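Local coordinates for acetate kinase (PDB 4H0O), which probably interconverts acetate and acetyl phosphate, as a pyrophosphate-dependent member of the acetate kinase family in the ASKHA superfamily, at residues B[108-113]-B[146-151]; B[89-94]-B[142-147]; B[16-21]-B[29-34]. All blocks are in the same frame, centred on the assembly; numbering follows the deposited sequence.

Contact 1: B[108-113]-B[146-151]; sequences SAVIDE and TTRQYV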
loop_
_atom_site.group_PDB
_atom_site.type_symbol
_atom_site.label_atom_id
_atom_site.label_comp_id
_atom_site.label_asym_id
_atom_site.label_seq_id
_atom_site.Cartn_x
_atom_site.Cartn_y
_atom_site.Cartn_z
ATOM N N SER B 108 0.203 26.159 9.612
ATOM C CA SER B 108 0.915 27.204 8.891
ATOM C C SER B 108 1.029 28.386 9.850
ATOM O O SER B 108 0.262 28.477 10.809
ATOM C CB SER B 108 0.167 27.599 7.621
ATOM O OG SER B 108 0.194 26.549 6.674
ATOM N N ALA B 109 1.973 29.289 9.612
ATOM C CA ALA B 109 2.261 30.298 10.626
ATOM C C ALA B 109 2.623 31.673 10.093
ATOM O O ALA B 109 3.208 31.807 9.017
ATOM C CB ALA B 109 3.358 29.798 11.560
ATOM N N VAL B 110 2.270 32.691 10.870
ATOM C CA VAL B 110 2.820 34.024 10.693
ATOM C C VAL B 110 4.290 33.918 11.077
ATOM O O VAL B 110 4.631 33.213 12.030
ATOM C CB VAL B 110 2.106 35.038 11.605
ATOM C CG1 VAL B 110 2.776 36.402 11.534
ATOM C CG2 VAL B 110 0.632 35.141 11.228
ATOM N N ILE B 111 5.164 34.595 10.338
ATOM C CA ILE B 111 6.602 34.433 10.539
ATOM C C ILE B 111 7.168 35.354 11.621
ATOM O O ILE B 111 7.064 36.580 11.524
ATOM C CB ILE B 111 7.385 34.644 9.227
ATOM C CG1 ILE B 111 6.901 33.660 8.158
ATOM C CG2 ILE B 111 8.876 34.472 9.465
ATOM C CD1 ILE B 111 7.447 33.931 6.768
ATOM N N ASP B 112 7.763 34.749 12.648
ATOM C CA ASP B 112 8.502 35.484 13.673
ATOM C C ASP B 112 9.901 34.889 13.841
ATOM O O ASP B 112 10.369 34.145 12.977
ATOM C CB ASP B 112 7.747 35.493 15.010
ATOM C CG ASP B 112 7.329 34.101 15.465
ATOM O OD1 ASP B 112 8.003 33.111 15.107
ATOM O OD2 ASP B 112 6.319 33.996 16.194
ATOM N N GLU B 113 10.558 35.205 14.955
ATOM C CA GLU B 113 11.904 34.698 15.219
ATOM C C GLU B 113 11.899 33.197 15.523
ATOM O O GLU B 113 12.798 32.466 15.100
ATOM C CB GLU B 113 12.552 35.466 16.374
ATOM C CG GLU B 113 14.035 35.174 16.564
ATOM C CD GLU B 113 14.885 35.655 15.399
ATOM O OE1 GLU B 113 14.473 36.616 14.711
ATOM O OE2 GLU B 113 15.965 35.070 15.168
ATOM N N THR B 146 8.769 45.764 7.743
ATOM C CA THR B 146 7.568 46.311 8.368
ATOM C C THR B 146 6.318 45.723 7.716
ATOM O O THR B 146 5.251 46.342 7.718
ATOM C CB THR B 146 7.514 47.848 8.261
ATOM O OG1 THR B 146 7.095 48.227 6.945
ATOM C CG2 THR B 146 8.878 48.455 8.560
ATOM N N THR B 147 6.461 44.524 7.158
ATOM C CA THR B 147 5.368 43.874 6.445
ATOM C C THR B 147 5.096 42.483 7.004
ATOM O O THR B 147 6.005 41.655 7.099
ATOM C CB THR B 147 5.675 43.771 4.943
ATOM O OG1 THR B 147 5.870 45.085 4.411
ATOM C CG2 THR B 147 4.532 43.098 4.202
ATOM N N ARG B 148 3.844 42.237 7.380
ATOM C CA ARG B 148 3.439 40.937 7.904
ATOM C C ARG B 148 3.663 39.857 6.846
ATOM O O ARG B 148 3.279 40.022 5.684
ATOM C CB ARG B 148 1.966 40.971 8.317
ATOM C CG ARG B 148 1.597 42.148 9.212
ATOM C CD ARG B 148 2.210 42.008 10.595
ATOM N NE ARG B 148 1.477 41.052 11.422
ATOM C CZ ARG B 148 2.050 40.137 12.198
ATOM N NH1 ARG B 148 3.373 40.044 12.253
ATOM N NH2 ARG B 148 1.300 39.312 12.917
ATOM N N GLN B 149 4.307 38.763 7.242
ATOM C CA GLN B 149 4.577 37.667 6.317
ATOM C C GLN B 149 4.193 36.330 6.942
ATOM O O GLN B 149 4.250 36.167 8.166
ATOM C CB GLN B 149 6.050 37.672 5.880
ATOM C CG GLN B 149 6.520 39.023 5.341
ATOM C CD GLN B 149 7.813 38.946 4.551
ATOM O OE1 GLN B 149 8.129 37.920 3.944
ATOM N NE2 GLN B 149 8.566 40.042 4.548
ATOM N N TYR B 150 3.789 35.385 6.097
ATOM C CA TYR B 150 3.352 34.075 6.567
ATOM C C TYR B 150 3.916 32.956 5.706
ATOM O O TYR B 150 4.187 33.143 4.514
ATOM C CB TYR B 150 1.823 33.985 6.596
ATOM C CG TYR B 150 1.148 34.045 5.238
ATOM C CD1 TYR B 150 0.849 35.262 4.644
ATOM C CD2 TYR B 150 0.782 32.884 4.569
ATOM C CE1 TYR B 150 0.221 35.324 3.416
ATOM C CE2 TYR B 150 0.156 32.936 3.339
ATOM C CZ TYR B 150 -0.122 34.157 2.769
ATOM O OH TYR B 150 -0.748 34.209 1.548
ATOM N N VAL B 151 4.095 31.792 6.317
ATOM C CA VAL B 151 4.562 30.626 5.587
ATOM C C VAL B 151 3.487 29.540 5.580
ATOM O O VAL B 151 3.026 29.090 6.631
ATOM C CB VAL B 151 5.905 30.098 6.155
ATOM C CG1 VAL B 151 5.815 29.870 7.655
ATOM C CG2 VAL B 151 6.331 28.838 5.438
HETATM O O HOH W 1 5.490 38.549 9.798
#
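Backbone hydrogen bonds pair strand 109-110 antiparallel with strand 148-153. A109 and V151 form the hydrogen-bonded pair: V151 N gives a bond of 2.8 Å to A109 O, nearly along the C=O axis, and A109 N returns a longer one of 3.2 Å to V151 O. I111 N then reaches Q149 O at 2.8 Å, almost straight (171°). Next a water takes over, accepting from Q149 N at 2.8 Å and donating to I111 O at 3.1 Å.

Side-chain packing differs on the two faces. On that of V110 and Y150, V110 CG1, anti to the backbone N, meets R148 NH2 at 3.5 Å; the arginine chain, bent at chi2 and chi3, brings its guanidinium obliquely to this methyl. On the face of A109 and V151, V151 CG1 is met by I111 CG1 at 4.0 Å, and I111 continues onto I137 and M141 of helix 129-143.

Polar ends turn to partners beyond the pair: Q149 OE1 to H96, Y150 OH to I394 O. Beta-branched V110 and V151 suit extended backbone. The chemistry implies a short edge strand joined to its neighbour by three direct main-chain bonds, with water bridging the next position, just past the end of strand 109-110.

Contact 2: B[89-94]-B[142-147]; sequences ISIAFV and KELPTT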
loop_
_atom_site.group_PDB
_atom_site.type_symbol
_atom_site.label_atom_id
_atom_site.label_comp_id
_atom_site.label_asym_id
_atom_site.label_seq_id
_atom_site.Cartn_x
_atom_site.Cartn_y
_atom_site.Cartn_z
ATOM N N ILE B 89 3.643 49.857 -6.211
ATOM C CA ILE B 89 2.813 48.767 -5.719
ATOM C C ILE B 89 3.185 48.527 -4.258
ATOM O O ILE B 89 4.202 47.891 -3.967
ATOM C CB ILE B 89 3.033 47.463 -6.521
ATOM C CG1 ILE B 89 2.894 47.715 -8.027
ATOM C CG2 ILE B 89 2.079 46.372 -6.046
ATOM C CD1 ILE B 89 1.542 48.255 -8.448
ATOM N N SER B 90 2.380 49.053 -3.340
ATOM C CA SER B 90 2.642 48.869 -1.911
ATOM C C SER B 90 2.149 47.496 -1.455
ATOM O O SER B 90 1.116 47.009 -1.926
ATOM C CB SER B 90 1.987 49.975 -1.083
ATOM O OG SER B 90 0.593 49.775 -0.973
ATOM N N ILE B 91 2.891 46.878 -0.541
ATOM C CA ILE B 91 2.643 45.492 -0.156
ATOM C C ILE B 91 2.349 45.355 1.337
ATOM O O ILE B 91 3.161 45.748 2.179
ATOM C CB ILE B 91 3.843 44.608 -0.549
ATOM C CG1 ILE B 91 4.022 44.625 -2.070
ATOM C CG2 ILE B 91 3.664 43.183 -0.041
ATOM C CD1 ILE B 91 5.374 44.161 -2.530
ATOM N N ALA B 92 1.188 44.788 1.654
ATOM C CA ALA B 92 0.749 44.638 3.041
ATOM C C ALA B 92 1.069 43.258 3.607
ATOM O O ALA B 92 1.217 43.096 4.822
ATOM C CB ALA B 92 -0.741 44.920 3.156
ATOM N N PHE B 93 1.157 42.261 2.728
ATOM C CA PHE B 93 1.419 40.887 3.154
ATOM C C PHE B 93 2.275 40.109 2.149
ATOM O O PHE B 93 2.165 40.308 0.936
ATOM C CB PHE B 93 0.100 40.143 3.392
ATOM C CG PHE B 93 -0.762 40.751 4.469
ATOM C CD1 PHE B 93 -0.508 40.490 5.807
ATOM C CD2 PHE B 93 -1.830 41.572 4.141
ATOM C CE1 PHE B 93 -1.301 41.042 6.801
ATOM C CE2 PHE B 93 -2.628 42.127 5.131
ATOM C CZ PHE B 93 -2.363 41.861 6.462
ATOM N N VAL B 94 3.128 39.225 2.660
ATOM C CA VAL B 94 3.909 38.336 1.803
ATOM C C VAL B 94 3.624 36.884 2.174
ATOM O O VAL B 94 3.736 36.498 3.342
ATOM C CB VAL B 94 5.427 38.609 1.904
ATOM C CG1 VAL B 94 6.177 37.849 0.822
ATOM C CG2 VAL B 94 5.710 40.091 1.771
ATOM N N LYS B 142 13.868 40.890 5.264
ATOM C CA LYS B 142 14.840 41.971 5.387
ATOM C C LYS B 142 14.473 43.190 4.545
ATOM O O LYS B 142 14.592 44.328 5.003
ATOM C CB LYS B 142 16.240 41.480 5.009
ATOM C CG LYS B 142 17.329 42.506 5.276
ATOM C CD LYS B 142 18.636 42.145 4.591
ATOM C CE LYS B 142 19.685 43.224 4.824
ATOM N NZ LYS B 142 20.912 43.000 4.012
ATOM N N GLU B 143 14.030 42.949 3.315
ATOM C CA GLU B 143 13.679 44.031 2.399
ATOM C C GLU B 143 12.311 44.625 2.720
ATOM O O GLU B 143 12.044 45.783 2.401
ATOM C CB GLU B 143 13.722 43.545 0.948
ATOM C CG GLU B 143 15.103 43.105 0.486
ATOM C CD GLU B 143 16.117 44.232 0.526
ATOM O OE1 GLU B 143 15.800 45.341 0.045
ATOM O OE2 GLU B 143 17.234 44.009 1.038
ATOM N N LEU B 144 11.449 43.828 3.346
ATOM C CA LEU B 144 10.142 44.307 3.798
ATOM C C LEU B 144 9.922 43.998 5.285
ATOM O O LEU B 144 9.047 43.206 5.635
ATOM C CB LEU B 144 9.020 43.697 2.949
ATOM C CG LEU B 144 9.075 43.995 1.449
ATOM C CD1 LEU B 144 8.004 43.235 0.669
ATOM C CD2 LEU B 144 8.932 45.484 1.211
ATOM N N PRO B 145 10.714 44.634 6.166
ATOM C CA PRO B 145 10.697 44.273 7.589
ATOM C C PRO B 145 9.532 44.875 8.371
ATOM O O PRO B 145 9.346 44.522 9.537
ATOM C CB PRO B 145 12.028 44.827 8.101
ATOM C CG PRO B 145 12.283 46.013 7.235
ATOM C CD PRO B 145 11.688 45.706 5.882
ATOM N N THR B 146 8.769 45.764 7.743
ATOM C CA THR B 146 7.568 46.311 8.368
ATOM C C THR B 146 6.318 45.723 7.716
ATOM O O THR B 146 5.251 46.342 7.718
ATOM C CB THR B 146 7.514 47.848 8.261
ATOM O OG1 THR B 146 7.095 48.227 6.945
ATOM C CG2 THR B 146 8.878 48.455 8.560
ATOM N N THR B 147 6.461 44.524 7.158
ATOM C CA THR B 147 5.368 43.874 6.445
ATOM C C THR B 147 5.096 42.483 7.004
ATOM O O THR B 147 6.005 41.655 7.099
ATOM C CB THR B 147 5.675 43.771 4.943
ATOM O OG1 THR B 147 5.870 45.085 4.411
ATOM C CG2 THR B 147 4.532 43.098 4.202
#
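F93 CB points away from 142-147, and its ring meets those of F402 and F404, with planes inclined by about 30° and 35°. The flat group that matters between the two segments is the A92-F93 peptide. T147 CG2 sits above its plane, 3.4 Å from A92 O and 3.8 Å from F93 N, so a methyl rests on one face of the amide.

T147 carries much of the contact because its two branches do different work. CG2, anti to the backbone N (OG1 chi1 -59°), covers the peptide and also meets V94 CG2 at 4.0 Å. OG1 lies beside the backbone N and comes to 3.6 Å from I91 O. A beta-branched residue thus offers a methyl and a hydroxyl to the same piece of chain.

Next to it L144, the first residue to leave helix 129-143, has its CB directed toward 89-94. Its CD1 touches both V94 CG2 at 4.0 Å and I91 CD1 at 4.2 Å, L144 and V94 crossing at about a right angle. A type I turn from L144 to T147, with T147 N bonded to L144 O at 3.3 Å and P145 well suited to its second position, places both residues on the same side. I81 and K85 of helix 73-86 also touch L144.

With no hydrogen bond between the two segments, the chemistry implies plain van der Waals packing: the helix-to-strand turn is seated, through methyl groups, on the loop residues I91 and A92 and on the first residues of strand 93-98.

Contact 3: B[16-21]-B[29-34]; sequences VLIFNV and KVFCSD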
loop_
_atom_site.group_PDB
_atom_site.type_symbol
_atom_site.label_atom_id
_atom_site.label_comp_id
_atom_site.label_asym_id
_atom_site.label_seq_id
_atom_site.Cartn_x
_atom_site.Cartn_y
_atom_site.Cartn_z
ATOM N N VAL B 16 -1.234 41.635 -1.717
ATOM C CA VAL B 16 -0.516 40.496 -1.154
ATOM C C VAL B 16 0.471 39.948 -2.174
ATOM O O VAL B 16 0.091 39.606 -3.297
ATOM C CB VAL B 16 -1.474 39.367 -0.714
ATOM C CG1 VAL B 16 -0.694 38.220 -0.089
ATOM C CG2 VAL B 16 -2.499 39.894 0.271
ATOM N N LEU B 17 1.740 39.880 -1.783
ATOM C CA LEU B 17 2.783 39.334 -2.642
ATOM C C LEU B 17 2.957 37.839 -2.370
ATOM O O LEU B 17 3.253 37.439 -1.242
ATOM C CB LEU B 17 4.102 40.072 -2.395
ATOM C CG LEU B 17 5.354 39.555 -3.108
ATOM C CD1 LEU B 17 5.180 39.625 -4.614
ATOM C CD2 LEU B 17 6.588 40.337 -2.678
ATOM N N ILE B 18 2.758 37.009 -3.393
ATOM C CA ILE B 18 2.992 35.570 -3.258
ATOM C C ILE B 18 4.221 35.141 -4.055
ATOM O O ILE B 18 4.310 35.393 -5.260
ATOM C CB ILE B 18 1.767 34.728 -3.703
ATOM C CG1 ILE B 18 0.693 34.716 -2.614
ATOM C CG2 ILE B 18 2.173 33.293 -4.010
ATOM C CD1 ILE B 18 -0.273 35.849 -2.716
ATOM N N PHE B 19 5.171 34.500 -3.382
ATOM C CA PHE B 19 6.349 33.970 -4.059
ATOM C C PHE B 19 6.177 32.491 -4.387
ATOM O O PHE B 19 5.817 31.690 -3.523
ATOM C CB PHE B 19 7.601 34.168 -3.203
ATOM C CG PHE B 19 8.176 35.555 -3.276
ATOM C CD1 PHE B 19 8.645 36.061 -4.479
ATOM C CD2 PHE B 19 8.270 36.344 -2.138
ATOM C CE1 PHE B 19 9.181 37.336 -4.549
ATOM C CE2 PHE B 19 8.810 37.616 -2.200
ATOM C CZ PHE B 19 9.265 38.113 -3.407
ATOM N N ASN B 20 6.436 32.135 -5.642
ATOM C CA ASN B 20 6.409 30.741 -6.060
ATOM C C ASN B 20 7.803 30.309 -6.514
ATOM O O ASN B 20 8.232 30.629 -7.626
ATOM C CB ASN B 20 5.392 30.542 -7.184
ATOM C CG ASN B 20 5.086 29.079 -7.447
ATOM O OD1 ASN B 20 5.747 28.185 -6.915
ATOM N ND2 ASN B 20 4.081 28.828 -8.282
ATOM N N VAL B 21 8.517 29.599 -5.642
ATOM C CA VAL B 21 9.869 29.144 -5.957
ATOM C C VAL B 21 9.829 28.005 -6.974
ATOM O O VAL B 21 9.223 26.960 -6.727
ATOM C CB VAL B 21 10.629 28.678 -4.697
ATOM C CG1 VAL B 21 12.019 28.203 -5.066
ATOM C CG2 VAL B 21 10.724 29.805 -3.685
ATOM N N LYS B 29 3.184 36.664 -7.829
ATOM C CA LYS B 29 1.940 37.334 -8.168
ATOM C C LYS B 29 1.561 38.287 -7.042
ATOM O O LYS B 29 1.910 38.056 -5.882
ATOM C CB LYS B 29 0.818 36.317 -8.397
ATOM C CG LYS B 29 0.964 35.476 -9.657
ATOM C CD LYS B 29 -0.289 34.641 -9.903
ATOM C CE LYS B 29 -0.127 33.710 -11.097
ATOM N NZ LYS B 29 0.015 34.454 -12.380
ATOM N N VAL B 30 0.864 39.365 -7.388
ATOM C CA VAL B 30 0.314 40.266 -6.383
ATOM C C VAL B 30 -1.205 40.279 -6.506
ATOM O O VAL B 30 -1.744 40.424 -7.607
ATOM C CB VAL B 30 0.866 41.702 -6.518
ATOM C CG1 VAL B 30 0.295 42.594 -5.422
ATOM C CG2 VAL B 30 2.381 41.695 -6.447
ATOM N N PHE B 31 -1.894 40.110 -5.380
ATOM C CA PHE B 31 -3.352 40.085 -5.389
ATOM C C PHE B 31 -3.964 41.298 -4.696
ATOM O O PHE B 31 -3.478 41.747 -3.654
ATOM C CB PHE B 31 -3.878 38.806 -4.728
ATOM C CG PHE B 31 -3.565 37.551 -5.491
ATOM C CD1 PHE B 31 -4.426 37.085 -6.475
ATOM C CD2 PHE B 31 -2.415 36.827 -5.216
ATOM C CE1 PHE B 31 -4.139 35.924 -7.173
ATOM C CE2 PHE B 31 -2.123 35.667 -5.909
ATOM C CZ PHE B 31 -2.985 35.215 -6.889
ATOM N N CYS B 32 -5.032 41.822 -5.289
ATOM C CA CYS B 32 -5.867 42.824 -4.641
ATOM C C CYS B 32 -7.323 42.420 -4.842
ATOM O O CYS B 32 -7.836 42.469 -5.964
ATOM C CB CYS B 32 -5.613 44.214 -5.225
ATOM S SG CYS B 32 -6.380 45.556 -4.286
ATOM N N SER B 33 -7.975 42.013 -3.754
ATOM C CA SER B 33 -9.331 41.460 -3.804
ATOM C C SER B 33 -9.462 40.321 -4.813
ATOM O O SER B 33 -10.186 40.440 -5.803
ATOM C CB SER B 33 -10.371 42.548 -4.095
ATOM O OG SER B 33 -10.687 43.272 -2.920
ATOM N N ASP B 34 -8.744 39.229 -4.556
ATOM C CA ASP B 34 -8.816 38.015 -5.373
ATOM C C ASP B 34 -8.446 38.199 -6.851
ATOM O O ASP B 34 -8.706 37.316 -7.668
ATOM C CB ASP B 34 -10.200 37.361 -5.258
ATOM C CG ASP B 34 -10.536 36.945 -3.836
ATOM O OD1 ASP B 34 -9.603 36.613 -3.075
ATOM O OD2 ASP B 34 -11.734 36.949 -3.482
#
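V16 O is gripped twice from strand 26-31: F31 N donates to it at 2.9 Å, in the carbonyl plane and on a lone pair, and the CA of V30 adds a C-H...O contact of 3.2 Å. V16 N answers with a bond of 3.0 Å to F31 O. The next such pair is I18 with K29: I18 N meets K29 O at 2.8 Å, essentially straight (179°), and K29 N closes the ring on I18 O at 3.1 Å.

On the face bearing V16, I18, K29 and F31, I18 CD1 comes in at the edge of the F31 ring, near its plane, 3.4 Å from CD2. Both side chains continue onto L395 of helix 390-402, so aliphatic and aromatic groups suit this buried layer, whereas the end of K29 leads away and its side chain touches E391. On the other face L17 CD1 touches V30 CG2 at 3.9 Å, and L17 CG lies over one face of the F19 ring, offset toward its rim.

ND2 of N20, a predicted Mg(2+) ligand, hydrogen-bonds to E391 OE2 and weakly to OE2 of E390, the other such ligand. The chemistry implies a firmly zipped hairpin whose first strand carries that asparagine to the probable metal site.

All three contacts reach one mixed sheet, contact 2 through strand 93-98; strands 26-31, 16-21, 93-98, 148-153 and 109-110 lie side by side in that order. Contact 3, the hairpin, comes first along the chain; contacts 1 and 2 both close on the turn and strand after helix 129-143, sharing T146 and T147. Their centres are about 11 Å apart, while contact 3 lies 12 Å from contact 2 and 15 Å from contact 1. In strand 93-98, V94 O probably accepts from Y150 N (3.0 Å), and F93 O from L17 N (2.8 Å). The sheet fits the ribonuclease H-like fold of the superfamily, carrying N20, a predicted Mg(2+) ligand, and R97, a predicted substrate-binding residue, on neighbouring strands.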